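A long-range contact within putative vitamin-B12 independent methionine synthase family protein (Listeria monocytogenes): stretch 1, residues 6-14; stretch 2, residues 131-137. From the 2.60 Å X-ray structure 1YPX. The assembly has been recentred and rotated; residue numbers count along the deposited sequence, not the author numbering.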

# COMPACT_ATOMS: atom_id res chain seq x y z
N PRO A 6 -5.98 9.18 4.61
CA PRO A 6 -5.42 9.53 3.30
C PRO A 6 -5.90 10.94 2.94
O PRO A 6 -7.06 11.27 3.17
CB PRO A 6 -5.98 8.45 2.38
CG PRO A 6 -7.27 8.12 3.03
CD PRO A 6 -6.89 8.03 4.47
N PHE A 7 -5.01 11.76 2.38
CA PHE A 7 -5.35 13.14 2.01
C PHE A 7 -5.99 13.24 0.64
O PHE A 7 -5.81 12.35 -0.20
CB PHE A 7 -4.10 14.02 2.04
CG PHE A 7 -3.16 13.69 3.15
CD1 PHE A 7 -2.11 12.81 2.93
CD2 PHE A 7 -3.37 14.19 4.43
CE1 PHE A 7 -1.29 12.42 3.98
CE2 PHE A 7 -2.55 13.81 5.49
CZ PHE A 7 -1.51 12.93 5.27
N TYR A 8 -6.72 14.33 0.41
CA TYR A 8 -7.38 14.55 -0.87
C TYR A 8 -6.42 14.28 -2.03
O TYR A 8 -6.83 13.75 -3.05
CB TYR A 8 -7.91 15.97 -0.95
CG TYR A 8 -8.90 16.30 0.14
CD1 TYR A 8 -10.07 15.56 0.29
CD2 TYR A 8 -8.67 17.35 1.02
CE1 TYR A 8 -10.99 15.88 1.29
CE2 TYR A 8 -9.58 17.67 2.02
CZ TYR A 8 -10.73 16.93 2.15
OH TYR A 8 -11.62 17.27 3.13
N ALA A 9 -5.16 14.67 -1.86
CA ALA A 9 -4.13 14.42 -2.87
C ALA A 9 -3.15 13.49 -2.17
O ALA A 9 -2.33 13.93 -1.37
CB ALA A 9 -3.44 15.70 -3.29
N ASP A 10 -3.27 12.20 -2.47
CA ASP A 10 -2.42 11.20 -1.85
C ASP A 10 -1.87 10.32 -2.97
O ASP A 10 -2.17 10.54 -4.14
CB ASP A 10 -3.28 10.38 -0.88
CG ASP A 10 -2.50 9.89 0.32
OD1 ASP A 10 -1.34 9.45 0.14
OD2 ASP A 10 -3.06 9.94 1.44
N HIS A 11 -1.04 9.33 -2.62
CA HIS A 11 -0.48 8.43 -3.63
C HIS A 11 -0.17 7.07 -3.04
O HIS A 11 0.13 6.96 -1.85
CB HIS A 11 0.76 9.06 -4.27
CG HIS A 11 1.91 9.27 -3.34
ND1 HIS A 11 3.05 8.49 -3.37
CD2 HIS A 11 2.12 10.20 -2.38
CE1 HIS A 11 3.91 8.94 -2.48
NE2 HIS A 11 3.37 9.98 -1.86
N VAL A 12 -0.24 6.03 -3.88
CA VAL A 12 0.01 4.66 -3.44
C VAL A 12 1.31 4.50 -2.66
O VAL A 12 1.32 3.88 -1.60
CB VAL A 12 -0.02 3.68 -4.64
CG1 VAL A 12 0.41 2.27 -4.21
CG2 VAL A 12 -1.42 3.63 -5.22
N GLY A 13 2.40 5.05 -3.19
CA GLY A 13 3.67 4.95 -2.50
C GLY A 13 4.94 4.70 -3.30
O GLY A 13 5.93 5.41 -3.10
N SER A 14 4.96 3.71 -4.18
CA SER A 14 6.20 3.47 -4.93
C SER A 14 6.53 4.60 -5.89
O SER A 14 5.65 5.15 -6.54
CB SER A 14 6.13 2.16 -5.71
OG SER A 14 5.37 2.33 -6.89
N HIS A 131 4.97 17.05 7.62
CA HIS A 131 4.43 16.08 6.67
C HIS A 131 4.28 14.75 7.38
O HIS A 131 4.75 14.59 8.51
CB HIS A 131 5.39 15.91 5.49
CG HIS A 131 5.81 17.20 4.86
ND1 HIS A 131 6.66 18.09 5.47
CD2 HIS A 131 5.47 17.75 3.67
CE1 HIS A 131 6.84 19.13 4.68
NE2 HIS A 131 6.13 18.95 3.58
N VAL A 132 3.62 13.79 6.73
CA VAL A 132 3.43 12.48 7.35
C VAL A 132 4.15 11.38 6.57
O VAL A 132 4.02 11.27 5.35
CB VAL A 132 1.93 12.11 7.48
CG1 VAL A 132 1.80 10.72 8.08
CG2 VAL A 132 1.21 13.12 8.35
N ALA A 133 4.90 10.54 7.28
CA ALA A 133 5.62 9.45 6.64
C ALA A 133 4.66 8.29 6.39
O ALA A 133 4.00 7.83 7.31
CB ALA A 133 6.78 8.99 7.52
N LYS A 134 4.59 7.83 5.15
CA LYS A 134 3.72 6.71 4.81
C LYS A 134 4.58 5.45 4.59
O LYS A 134 5.58 5.49 3.88
CB LYS A 134 2.92 7.04 3.54
CG LYS A 134 1.95 5.96 3.09
CD LYS A 134 1.10 6.44 1.92
CE LYS A 134 0.17 5.34 1.41
NZ LYS A 134 -0.75 5.83 0.33
N GLN A 135 4.19 4.35 5.22
CA GLN A 135 4.92 3.10 5.08
C GLN A 135 4.01 2.06 4.42
O GLN A 135 2.84 1.94 4.79
CB GLN A 135 5.39 2.61 6.47
CG GLN A 135 5.97 1.18 6.52
CD GLN A 135 7.25 1.03 5.72
OE1 GLN A 135 8.30 1.52 6.10
NE2 GLN A 135 7.15 0.33 4.61
N THR A 136 4.52 1.33 3.44
CA THR A 136 3.72 0.31 2.75
C THR A 136 4.33 -1.08 2.95
O THR A 136 5.54 -1.26 2.84
CB THR A 136 3.67 0.57 1.19
OG1 THR A 136 4.96 0.31 0.61
CG2 THR A 136 3.27 2.01 0.88
N ILE A 137 3.49 -2.05 3.26
CA ILE A 137 3.95 -3.42 3.40
C ILE A 137 2.87 -4.25 2.74
O ILE A 137 1.76 -3.76 2.51
CB ILE A 137 4.09 -3.88 4.90
CG1 ILE A 137 2.71 -3.91 5.57
CG2 ILE A 137 5.01 -2.93 5.66
CD1 ILE A 137 2.77 -4.35 7.02

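Contact between residues 6-14 and residues 131-137 of one chain, in which no two touching residues are fewer than 122 positions apart. The first stretch has no regular helix or strand; the second is largely extended, with strand on both sides of K134. The backbones do not pair. Their nearest CA atoms, those of G13 and T136, lie 7.0 Å apart, and no main-chain to main-chain hydrogen bond joins the two; the contact is made by side chains, V132, K134 and T136 from the second stretch, met by F7, D10 and the loop backbone. The alternation of an extended chain selects the first three: V132, K134 and T136 point their CA-to-CB bonds toward the first stretch, whereas A133, Q135 and I137 are out of its reach. The buried surface is modest, 221 Å² summed over both sides, and K134 has the largest share of any residue.

K134 is the centre of the polar chemistry. All four of its chi angles are t, so the chain is fully extended and delivers its ammonium group to the backbone of the loop. K134 NZ donates to H11 O at 2.6 Å, a short hydrogen bond, and more weakly to V12 O at 3.4 Å. Two successive carbonyls of a loop without regular structure thus find a donor in the same side chain. The charge is answered by D10, whose OD1 lies 3.7 Å from K134 NZ in a long salt bridge; at this distance the attraction is mainly electrostatic. K134 NZ has further hydrogen bonding elsewhere in the structure.

The D10 carboxylate is also tied to its own stretch. F7 N donates to D10 OD2 at 2.8 Å, and H11 N donates to D10 OD1, also at 2.8 Å. One acidic side chain therefore satisfies two backbone amides, one before it in sequence and one after, and the two bonds bracket a turn at D10. D10 OD1 thereby serves both the amide of H11 and the charge of K134. Both carboxylate oxygens are hydrogen-bonded elsewhere in the structure as well, as are H11 NE2, S14 OG and T136 OG1.

The methyl of T136 faces the loop: T136 CG2 is in van der Waals contact with V12 O at 3.7 Å and more loosely near G13 CA at 4.5 Å. V12 itself directs its CA-to-CB bond away, so it meets the second stretch through its carbonyl. Glycine suits position 13 on two counts: an ideal CB would lie 3.0 Å from T136 CG2, a clash, and at phi/psi of 140/-50 it would also be jammed against the carbonyl oxygen of V12.

At the other end the contact is apolar. The CA-to-CB bonds of F7 and V132 each point toward the other stretch, and F7 CZ meets V132 CG2 at 4.1 Å, with the methyl at the edge of the ring, near its plane. On the second stretch, Q135 NE2 donates to T136 O at 2.9 Å, although the position of that oxygen is less certain.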